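Local coordinates for protein 3-dehydroquinate dehydratase (Zymomonas mobilis subsp. mobilis, PDB 6SMF) that probably catalyses the trans-dehydration of 3-dehydroquinate to 3-dehydroshikimate through an enolate intermediate, the third step on the way to chorismate, as a homododecamer, at residues N39-K42 with L43-E46; I64-L67 with Q68-Q71. All coordinates share one frame; numbering follows the deposited sequence.

How the contacts relate
Each contact joins two successive turns of one helix within a flavodoxin-like alpha/beta domain built on a five-stranded parallel sheet. Contact 1 comes first along the chain, on helix 34-48; strand 51-56, at one edge of the sheet within the chain, follows it and leads on to helix 60-72, which carries contact 2. Their centres lie 22 Å apart and their nearest atoms about 13 Å apart, without touching, because the two helices cover opposite faces of the sheet. Strand 51-56 links them all the same: Ile54 packs under contact 1, while Arg55 meets contact 2. Contact 1 stays inside its own subunit, whereas contact 2 also reaches a second subunit of the dodecamer.

Contact 1 (N39-K42 with L43-E46); sequences NKLK and LQAE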
ATOM      1  N   ASN A  39     -39.060 -16.747 -13.639  1.00102.87           N
ATOM      2  CA  ASN A  39     -40.208 -16.948 -14.563  1.00106.47           C
ATOM      3  C   ASN A  39     -39.808 -16.444 -15.950  1.00103.26           C
ATOM      4  O   ASN A  39     -39.984 -17.204 -16.921  1.00104.56           O
ATOM      5  CB  ASN A  39     -41.494 -16.320 -14.005  1.00112.47           C
ATOM      6  CG  ASN A  39     -41.997 -17.043 -12.722  1.00117.71           C
ATOM      7  OD1 ASN A  39     -41.512 -18.138 -12.320  1.00121.49           O
ATOM      8  ND2 ASN A  39     -42.997 -16.447 -12.078  1.00119.89           N
ATOM      9  N   LYS A  40     -39.226 -15.233 -16.034  1.00103.84           N
ATOM     10  CA  LYS A  40     -38.751 -14.647 -17.323  1.00104.29           C
ATOM     11  C   LYS A  40     -37.861 -15.685 -18.021  1.00104.35           C
ATOM     12  O   LYS A  40     -38.101 -15.946 -19.246  1.00104.31           O
ATOM     13  CB  LYS A  40     -37.979 -13.345 -17.108  1.00102.17           C
ATOM     14  CG  LYS A  40     -38.689 -12.022 -17.384  1.00108.30           C
ATOM     15  CD  LYS A  40     -37.715 -10.814 -17.125  1.00112.91           C
ATOM     16  CE  LYS A  40     -37.799  -9.652 -18.109  1.00114.01           C
ATOM     17  NZ  LYS A  40     -39.212  -9.357 -18.468  1.00115.84           N
ATOM     18  N   LEU A  41     -36.933 -16.277 -17.238  1.00100.47           N
ATOM     19  CA  LEU A  41     -35.800 -17.116 -17.713  1.00 98.91           C
ATOM     20  C   LEU A  41     -36.318 -18.473 -18.185  1.00100.57           C
ATOM     21  O   LEU A  41     -35.851 -18.932 -19.236  1.00102.31           O
ATOM     22  CB  LEU A  41     -34.747 -17.292 -16.607  1.00 94.16           C
ATOM     23  CG  LEU A  41     -33.851 -16.073 -16.359  1.00 91.33           C
ATOM     24  CD1 LEU A  41     -32.972 -16.275 -15.134  1.00 85.78           C
ATOM     25  CD2 LEU A  41     -32.982 -15.766 -17.570  1.00 90.59           C
ATOM     26  N   LYS A  42     -37.222 -19.087 -17.421  1.00103.95           N
ATOM     27  CA  LYS A  42     -37.885 -20.375 -17.778  1.00108.93           C
ATOM     28  C   LYS A  42     -38.583 -20.259 -19.142  1.00110.20           C
ATOM     29  O   LYS A  42     -38.458 -21.230 -19.922  1.00110.05           O
ATOM     30  CB  LYS A  42     -38.882 -20.818 -16.707  1.00109.75           C
ATOM     31  CG  LYS A  42     -38.201 -21.505 -15.537  1.00110.29           C
ATOM     32  CD  LYS A  42     -38.985 -21.502 -14.280  1.00111.50           C
ATOM     33  CE  LYS A  42     -38.415 -22.491 -13.291  1.00113.68           C
ATOM     34  NZ  LYS A  42     -38.970 -22.217 -11.954  1.00119.30           N
ATOM     35  N   LEU A  43     -39.227 -19.109 -19.407  1.00111.40           N
ATOM     36  CA  LEU A  43     -39.923 -18.797 -20.696  1.00116.63           C
ATOM     37  C   LEU A  43     -38.899 -18.599 -21.817  1.00116.11           C
ATOM     38  O   LEU A  43     -39.161 -19.065 -22.944  1.00120.02           O
ATOM     39  CB  LEU A  43     -40.763 -17.524 -20.557  1.00117.29           C
ATOM     40  CG  LEU A  43     -42.200 -17.703 -20.085  1.00120.91           C
ATOM     41  CD1 LEU A  43     -42.817 -16.330 -19.856  1.00122.34           C
ATOM     42  CD2 LEU A  43     -43.003 -18.523 -21.079  1.00124.35           C
ATOM     43  N   GLN A  44     -37.807 -17.885 -21.533  1.00110.50           N
ATOM     44  CA  GLN A  44     -36.742 -17.607 -22.524  1.00107.58           C
ATOM     45  C   GLN A  44     -36.135 -18.954 -22.925  1.00109.44           C
ATOM     46  O   GLN A  44     -35.829 -19.157 -24.145  1.00112.00           O
ATOM     47  CB  GLN A  44     -35.726 -16.652 -21.902  1.00101.96           C
ATOM     48  CG  GLN A  44     -34.844 -15.939 -22.906  1.00100.19           C
ATOM     49  CD  GLN A  44     -33.655 -15.334 -22.201  1.00 98.56           C
ATOM     50  OE1 GLN A  44     -33.717 -14.950 -21.027  1.00 93.30           O
ATOM     51  NE2 GLN A  44     -32.554 -15.276 -22.927  1.00 95.38           N
ATOM     52  N   ALA A  45     -36.018 -19.847 -21.929  1.00108.60           N
ATOM     53  CA  ALA A  45     -35.412 -21.193 -22.043  1.00107.41           C
ATOM     54  C   ALA A  45     -36.261 -22.056 -22.972  1.00111.25           C
ATOM     55  O   ALA A  45     -35.675 -22.833 -23.724  1.00116.79           O
ATOM     56  CB  ALA A  45     -35.224 -21.815 -20.668  1.00103.13           C
ATOM     57  N   GLU A  46     -37.583 -21.922 -22.919  1.00114.52           N
ATOM     58  CA  GLU A  46     -38.513 -22.583 -23.873  1.00119.53           C
ATOM     59  C   GLU A  46     -38.194 -22.071 -25.288  1.00119.54           C
ATOM     60  O   GLU A  46     -37.910 -22.908 -26.144  1.00120.32           O
ATOM     61  CB  GLU A  46     -39.963 -22.329 -23.452  1.00124.59           C
ATOM     62  CG  GLU A  46     -40.816 -23.576 -23.279  1.00130.48           C
ATOM     63  CD  GLU A  46     -42.131 -23.271 -22.567  1.00135.43           C
ATOM     64  OE1 GLU A  46     -42.044 -22.689 -21.458  1.00133.02           O
ATOM     65  OE2 GLU A  46     -43.236 -23.589 -23.119  1.00143.15           O
TER
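Leu41 and Gln44 run side by side from neighbouring turns of the helix and point the same way, and theirs is the one meeting of side-chain ends here. The touch is made by a single methyl: CD2 of Leu41 lies 3.6 Å from OE1 of Gln44. Gln44 gets there because its CG stands opposite the backbone N (chi1 -161°) and the rest of the chain is extended. The other end of the amide is held from outside, where NE2 donates to the carbonyl O of Ser140, so the oxygen is left facing the leucine.

The backbone supplies the hydrogen bonds, four consecutive i to i+4 links of an alpha helix. Leu43 N reaches Asn39 O at 3.2 Å, Gln44 N reaches Lys40 O at 3.0 Å, Ala45 N reaches Leu41 O at 2.8 Å and Glu46 N reaches Lys42 O at 3.2 Å.

Beta carbons of the later turn rest against these same carbonyls. CB of Leu43 is 3.4 Å from Lys40 O, and the methyl of Ala45 sits 3.3 Å from Leu41 O with Lys42 O nearly as close.

Leu41 and Ala45 form the buried stripe of this amphipathic helix, while Asn39, Lys42, Leu43 and Glu46 lie on its exposed side. Below the stripe is strand 51-56, where Leu41 meets Ile54 and Ala45 meets Val52. Along the flank runs helix 136-147: Leu41 and Gln44 share Leu143, Gln44 also touches Asp144, and Lys40 lies on Glu137.

Contact 2 (I64-L67 with Q68-Q71); sequences IDWL and QEAQ
Glu69 lies alongside Trp66, one turn earlier on the helix, and its carboxylate ends at the edge of the indole. Its CB begins among backbone oxygens, 3.3 Å from Asp65 O and 3.6 Å from Trp66 O. With chi1 at 180°, CG turns to the side of the carbonyl carbon, and the extended chain carries the carboxylate out beside the ring. OE1 stops 3.4 Å from Trp66 CD1, near the ring plane, with the two flat groups turned 69° apart. OE2 forms a salt bridge with Arg55, which also makes a cation-pi contact with Trp66, so one guanidinium ties acid and indole together.

On another flank Gln68 sets its NE2 3.6 Å from CG2 of Ile64. The strongest partners of this amide belong to a second subunit: Asn19 and Asn58 donate to OE1, and Asn17 accepts from NE2. Asp65 faces the same subunit, bonded to its Asn58 and His59.

Beneath, Ala70 packs on Phe11 and Val78, and Leu67 also meets Val78. This amphipathic helix belongs to the flavodoxin-like fold of type II dehydroquinases, covering the parallel sheet with apolar residues and offering Asp65 and Gln68 to the neighbouring subunit.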
ATOM      1  N   ILE A  64     -20.520 -23.671  -4.401  1.00 68.33           N
ATOM      2  CA  ILE A  64     -19.407 -24.566  -4.825  1.00 68.40           C
ATOM      3  C   ILE A  64     -19.997 -25.954  -5.124  1.00 74.61           C
ATOM      4  O   ILE A  64     -19.755 -26.461  -6.260  1.00 72.29           O
ATOM      5  CB  ILE A  64     -18.293 -24.576  -3.775  1.00 67.08           C
ATOM      6  CG1 ILE A  64     -17.650 -23.183  -3.656  1.00 68.03           C
ATOM      7  CG2 ILE A  64     -17.289 -25.643  -4.098  1.00 64.11           C
ATOM      8  CD1 ILE A  64     -17.001 -22.906  -2.312  1.00 65.58           C
ATOM      9  N   ASP A  65     -20.779 -26.518  -4.186  1.00 73.84           N
ATOM     10  CA  ASP A  65     -21.488 -27.824  -4.394  1.00 75.81           C
ATOM     11  C   ASP A  65     -22.180 -27.791  -5.766  1.00 72.80           C
ATOM     12  O   ASP A  65     -21.997 -28.703  -6.551  1.00 72.26           O
ATOM     13  CB  ASP A  65     -22.539 -28.127  -3.313  1.00 76.99           C
ATOM     14  CG  ASP A  65     -22.066 -28.220  -1.851  1.00 81.96           C
ATOM     15  OD1 ASP A  65     -20.862 -28.592  -1.604  1.00 80.59           O
ATOM     16  OD2 ASP A  65     -22.941 -27.997  -0.978  1.00 84.78           O
ATOM     17  N   TRP A  66     -22.896 -26.708  -6.067  1.00 74.65           N
ATOM     18  CA  TRP A  66     -23.705 -26.544  -7.309  1.00 75.03           C
ATOM     19  C   TRP A  66     -22.784 -26.432  -8.523  1.00 76.22           C
ATOM     20  O   TRP A  66     -23.053 -27.087  -9.519  1.00 77.79           O
ATOM     21  CB  TRP A  66     -24.699 -25.376  -7.202  1.00 74.11           C
ATOM     22  CG  TRP A  66     -25.768 -25.645  -6.193  1.00 78.03           C
ATOM     23  CD1 TRP A  66     -26.203 -26.873  -5.778  1.00 85.74           C
ATOM     24  CD2 TRP A  66     -26.558 -24.691  -5.477  1.00 79.81           C
ATOM     25  NE1 TRP A  66     -27.170 -26.747  -4.824  1.00 86.79           N
ATOM     26  CE2 TRP A  66     -27.432 -25.423  -4.640  1.00 82.52           C
ATOM     27  CE3 TRP A  66     -26.624 -23.297  -5.455  1.00 81.32           C
ATOM     28  CZ2 TRP A  66     -28.355 -24.807  -3.800  1.00 84.03           C
ATOM     29  CZ3 TRP A  66     -27.553 -22.686  -4.638  1.00 82.97           C
ATOM     30  CH2 TRP A  66     -28.399 -23.432  -3.819  1.00 81.40           C
ATOM     31  N   LEU A  67     -21.689 -25.690  -8.429  1.00 75.92           N
ATOM     32  CA  LEU A  67     -20.717 -25.656  -9.540  1.00 75.19           C
ATOM     33  C   LEU A  67     -20.247 -27.073  -9.816  1.00 75.72           C
ATOM     34  O   LEU A  67     -20.214 -27.452 -10.989  1.00 81.38           O
ATOM     35  CB  LEU A  67     -19.573 -24.702  -9.171  1.00 74.99           C
ATOM     36  CG  LEU A  67     -19.954 -23.222  -9.251  1.00 71.92           C
ATOM     37  CD1 LEU A  67     -18.953 -22.368  -8.482  1.00 71.51           C
ATOM     38  CD2 LEU A  67     -20.063 -22.781 -10.721  1.00 72.87           C
ATOM     39  N   GLN A  68     -19.941 -27.842  -8.773  1.00 77.21           N
ATOM     40  CA  GLN A  68     -19.354 -29.198  -8.935  1.00 82.33           C
ATOM     41  C   GLN A  68     -20.432 -30.129  -9.502  1.00 86.31           C
ATOM     42  O   GLN A  68     -20.111 -31.006 -10.334  1.00 90.43           O
ATOM     43  CB  GLN A  68     -18.804 -29.711  -7.592  1.00 84.59           C
ATOM     44  CG  GLN A  68     -17.691 -28.852  -6.991  1.00 77.73           C
ATOM     45  CD  GLN A  68     -17.150 -29.396  -5.690  1.00 76.44           C
ATOM     46  OE1 GLN A  68     -17.710 -30.313  -5.119  1.00 79.90           O
ATOM     47  NE2 GLN A  68     -16.052 -28.840  -5.207  1.00 74.41           N
ATOM     48  N   GLU A  69     -21.661 -29.955  -9.021  1.00 87.12           N
ATOM     49  CA  GLU A  69     -22.847 -30.740  -9.448  1.00 89.30           C
ATOM     50  C   GLU A  69     -23.105 -30.469 -10.935  1.00 88.43           C
ATOM     51  O   GLU A  69     -23.470 -31.430 -11.665  1.00 88.57           O
ATOM     52  CB  GLU A  69     -24.056 -30.378  -8.584  1.00 92.19           C
ATOM     53  CG  GLU A  69     -25.347 -31.123  -8.940  1.00 95.70           C
ATOM     54  CD  GLU A  69     -26.576 -30.682  -8.158  1.00 96.59           C
ATOM     55  OE1 GLU A  69     -26.405 -30.040  -7.062  1.00 94.64           O
ATOM     56  OE2 GLU A  69     -27.692 -30.998  -8.628  1.00 98.72           O
ATOM     57  N   ALA A  70     -22.919 -29.233 -11.394  1.00 82.28           N
ATOM     58  CA  ALA A  70     -23.096 -28.917 -12.824  1.00 84.00           C
ATOM     59  C   ALA A  70     -22.066 -29.702 -13.635  1.00 87.02           C
ATOM     60  O   ALA A  70     -22.438 -30.222 -14.690  1.00 88.05           O
ATOM     61  CB  ALA A  70     -22.992 -27.457 -13.106  1.00 81.13           C
ATOM     62  N   GLN A  71     -20.829 -29.845 -13.168  1.00 88.87           N
ATOM     63  CA  GLN A  71     -19.857 -30.620 -13.984  1.00 95.16           C
ATOM     64  C   GLN A  71     -20.249 -32.101 -14.023  1.00 96.51           C
ATOM     65  O   GLN A  71     -20.070 -32.717 -15.090  1.00100.90           O
ATOM     66  CB  GLN A  71     -18.411 -30.484 -13.517  1.00 97.55           C
ATOM     67  CG  GLN A  71     -17.444 -30.683 -14.676  1.00 99.62           C
ATOM     68  CD  GLN A  71     -16.078 -31.051 -14.169  1.00106.32           C
ATOM     69  OE1 GLN A  71     -15.952 -31.607 -13.074  1.00103.93           O
ATOM     70  NE2 GLN A  71     -15.052 -30.752 -14.957  1.00114.57           N
TER